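Long-range contact in nucleoporin nup120 (Schizosaccharomyces pombe, PDB 4GQ2), which serves as a structural component of the nuclear pore complex, whose nucleoporins also can dock transiently associated nuclear transport factors: residues 674-679 / 770-775. Sequence-based numbering, arbitrary orientation.
Sequences LCASVA and ALQFFS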
ATOM      1  N   LEU A 674      14.282   2.355  -9.196  1.00 38.64           N
ATOM      2  CA  LEU A 674      13.455   2.088 -10.368  1.00 34.88           C
ATOM      3  C   LEU A 674      12.091   1.498  -9.981  1.00 35.45           C
ATOM      4  O   LEU A 674      11.049   1.983 -10.429  1.00 43.41           O
ATOM      5  CB  LEU A 674      14.155   1.167 -11.360  1.00 33.40           C
ATOM      6  CG  LEU A 674      13.248   1.074 -12.589  1.00 40.90           C
ATOM      7  CD1 LEU A 674      13.757   1.914 -13.752  1.00 42.65           C
ATOM      8  CD2 LEU A 674      13.014  -0.366 -12.992  1.00 35.42           C
ATOM      9  N   CYS A 675      12.113   0.458  -9.155  1.00 26.77           N
ATOM     10  CA  CYS A 675      10.893  -0.179  -8.672  1.00 30.94           C
ATOM     11  C   CYS A 675       9.972   0.823  -7.986  1.00 32.19           C
ATOM     12  O   CYS A 675       8.768   0.840  -8.251  1.00 32.07           O
ATOM     13  CB  CYS A 675      11.220  -1.332  -7.718  1.00 29.63           C
ATOM     14  SG  CYS A 675      12.196  -2.634  -8.493  1.00 32.03           S
ATOM     15  N   ALA A 676      10.544   1.669  -7.130  1.00 30.94           N
ATOM     16  CA  ALA A 676       9.775   2.712  -6.445  1.00 31.58           C
ATOM     17  C   ALA A 676       9.151   3.694  -7.435  1.00 33.86           C
ATOM     18  O   ALA A 676       7.995   4.083  -7.287  1.00 42.99           O
ATOM     19  CB  ALA A 676      10.650   3.446  -5.450  1.00 29.98           C
ATOM     20  N   SER A 677       9.918   4.075  -8.452  1.00 34.24           N
ATOM     21  CA  SER A 677       9.461   5.046  -9.444  1.00 33.62           C
ATOM     22  C   SER A 677       8.310   4.488 -10.269  1.00 36.07           C
ATOM     23  O   SER A 677       7.279   5.146 -10.441  1.00 35.49           O
ATOM     24  CB  SER A 677      10.620   5.448 -10.357  1.00 29.36           C
ATOM     25  OG  SER A 677      11.632   6.103  -9.602  1.00 34.26           O
ATOM     26  N   VAL A 678       8.493   3.265 -10.764  1.00 34.43           N
ATOM     27  CA  VAL A 678       7.477   2.577 -11.552  1.00 31.24           C
ATOM     28  C   VAL A 678       6.181   2.410 -10.758  1.00 33.91           C
ATOM     29  O   VAL A 678       5.093   2.723 -11.271  1.00 39.43           O
ATOM     30  CB  VAL A 678       7.990   1.214 -12.063  1.00 31.93           C
ATOM     31  CG1 VAL A 678       6.851   0.391 -12.648  1.00 26.42           C
ATOM     32  CG2 VAL A 678       9.092   1.422 -13.101  1.00 33.35           C
ATOM     33  N   ALA A 679       6.305   1.950  -9.509  1.00 30.24           N
ATOM     34  CA  ALA A 679       5.149   1.770  -8.621  1.00 30.29           C
ATOM     35  C   ALA A 679       4.327   3.042  -8.445  1.00 27.99           C
ATOM     36  O   ALA A 679       3.102   2.989  -8.445  1.00 34.46           O
ATOM     37  CB  ALA A 679       5.580   1.225  -7.265  1.00 35.36           C
ATOM     38  N   ALA A 770       3.994  -4.417  -2.274  1.00 30.91           N
ATOM     39  CA  ALA A 770       3.557  -5.411  -3.248  1.00 29.74           C
ATOM     40  C   ALA A 770       3.561  -4.876  -4.690  1.00 30.17           C
ATOM     41  O   ALA A 770       3.801  -5.630  -5.631  1.00 29.41           O
ATOM     42  CB  ALA A 770       2.181  -5.946  -2.879  1.00 27.77           C
ATOM     43  N   LEU A 771       3.286  -3.585  -4.864  1.00 32.59           N
ATOM     44  CA  LEU A 771       3.271  -2.994  -6.205  1.00 38.32           C
ATOM     45  C   LEU A 771       4.686  -2.768  -6.750  1.00 40.13           C
ATOM     46  O   LEU A 771       4.901  -2.824  -7.951  1.00 33.27           O
ATOM     47  CB  LEU A 771       2.449  -1.703  -6.241  1.00 30.57           C
ATOM     48  CG  LEU A 771       2.183  -1.092  -7.619  1.00 29.42           C
ATOM     49  CD1 LEU A 771       1.438  -2.062  -8.527  1.00 27.60           C
ATOM     50  CD2 LEU A 771       1.421   0.229  -7.495  1.00 28.99           C
ATOM     51  N   GLN A 772       5.644  -2.524  -5.859  1.00 39.20           N
ATOM     52  CA  GLN A 772       7.054  -2.434  -6.250  1.00 32.88           C
ATOM     53  C   GLN A 772       7.575  -3.816  -6.649  1.00 35.74           C
ATOM     54  O   GLN A 772       8.354  -3.946  -7.591  1.00 46.26           O
ATOM     55  CB  GLN A 772       7.912  -1.827  -5.121  1.00 32.47           C
ATOM     56  CG  GLN A 772       7.562  -0.382  -4.776  1.00 35.79           C
ATOM     57  CD  GLN A 772       8.167   0.112  -3.470  1.00 41.08           C
ATOM     58  OE1 GLN A 772       8.660  -0.668  -2.653  1.00 42.68           O
ATOM     59  NE2 GLN A 772       8.131   1.426  -3.269  1.00 35.65           N
ATOM     60  N   PHE A 773       7.136  -4.846  -5.929  1.00 38.53           N
ATOM     61  CA  PHE A 773       7.446  -6.244  -6.248  1.00 34.10           C
ATOM     62  C   PHE A 773       6.908  -6.594  -7.647  1.00 37.68           C
ATOM     63  O   PHE A 773       7.638  -7.133  -8.482  1.00 34.29           O
ATOM     64  CB  PHE A 773       6.818  -7.129  -5.172  1.00 34.62           C
ATOM     65  CG  PHE A 773       7.158  -8.589  -5.276  1.00 33.04           C
ATOM     66  CD1 PHE A 773       6.439  -9.428  -6.113  1.00 32.77           C
ATOM     67  CD2 PHE A 773       8.147  -9.143  -4.466  1.00 35.71           C
ATOM     68  CE1 PHE A 773       6.723 -10.785  -6.177  1.00 32.56           C
ATOM     69  CE2 PHE A 773       8.438 -10.499  -4.527  1.00 34.21           C
ATOM     70  CZ  PHE A 773       7.722 -11.324  -5.380  1.00 29.84           C
ATOM     71  N   PHE A 774       5.637  -6.279  -7.902  1.00 35.22           N
ATOM     72  CA  PHE A 774       5.060  -6.426  -9.241  1.00 32.89           C
ATOM     73  C   PHE A 774       5.893  -5.682 -10.287  1.00 37.41           C
ATOM     74  O   PHE A 774       6.151  -6.201 -11.375  1.00 37.00           O
ATOM     75  CB  PHE A 774       3.628  -5.889  -9.258  1.00 30.59           C
ATOM     76  CG  PHE A 774       2.982  -5.896 -10.620  1.00 27.56           C
ATOM     77  CD1 PHE A 774       2.529  -7.089 -11.189  1.00 21.79           C
ATOM     78  CD2 PHE A 774       2.810  -4.715 -11.324  1.00 26.97           C
ATOM     79  CE1 PHE A 774       1.908  -7.094 -12.425  1.00 23.65           C
ATOM     80  CE2 PHE A 774       2.197  -4.715 -12.575  1.00 26.97           C
ATOM     81  CZ  PHE A 774       1.746  -5.908 -13.128  1.00 24.19           C
ATOM     82  N   SER A 775       6.305  -4.462  -9.946  1.00 34.31           N
ATOM     83  CA  SER A 775       7.074  -3.629 -10.856  1.00 34.60           C
ATOM     84  C   SER A 775       8.367  -4.327 -11.243  1.00 34.96           C
ATOM     85  O   SER A 775       8.751  -4.338 -12.409  1.00 40.60           O
ATOM     86  CB  SER A 775       7.356  -2.267 -10.219  1.00 32.91           C
ATOM     87  OG  SER A 775       6.153  -1.534 -10.062  1.00 34.74           O
TER
HETATM   88  O   HOH W   1       7.081   3.495  -4.775  1.00 34.50           O
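Gln772 sets CG anti to its own carbonyl carbon (chi1 -64°) and runs on extended, so that the side chain crosses helix 672-703 and its amide ends beside Ala676; Ser775 takes the same first torsion and turns OG back over its own helix. CG of Gln772 packs 3.6 Å from Ala679 CB, and farther out its NE2 passes 3.8 Å from Ala676 CA. The amide nitrogen donates to a water at 2.8 Å, which donates to Ala676 O, while OE1 is held by the backbone N of Asn768, so each end of the buried amide has a partner, restraining its rotation. These two helices belong to the alpha-helical part of Nup120, where 674-679 and 770-775 cross steeply, at 108°, with axes 8.2 Å apart. The small side chains of Cys675, Ala676, Ala679 and Ser775 are consistent with this spacing; the closest CA pair, Cys675 and Gln772, is 5.1 Å apart, and no direct hydrogen bond spans the crossing. One turn along, Ser775 OG donates to Leu771 O (2.8 Å) from above the carbonyl plane, and that oxygen also accepts a hydrogen bond from Ser775 N. With its proton directed to its own helix, Ser775 meets Val678 CG1 through CB and OG, and OG lies 3.5 Å from Ala679 N. An alanine here would remove OG and would probably lose the second bond to Leu771 O and part of the packing against Val678 and Ala679. Leu771, with CG anti to the backbone N, sends CD2 to 3.4 Å from Ala679 O, while helix 790-803 covers Val678 through Leu791 and Thr794.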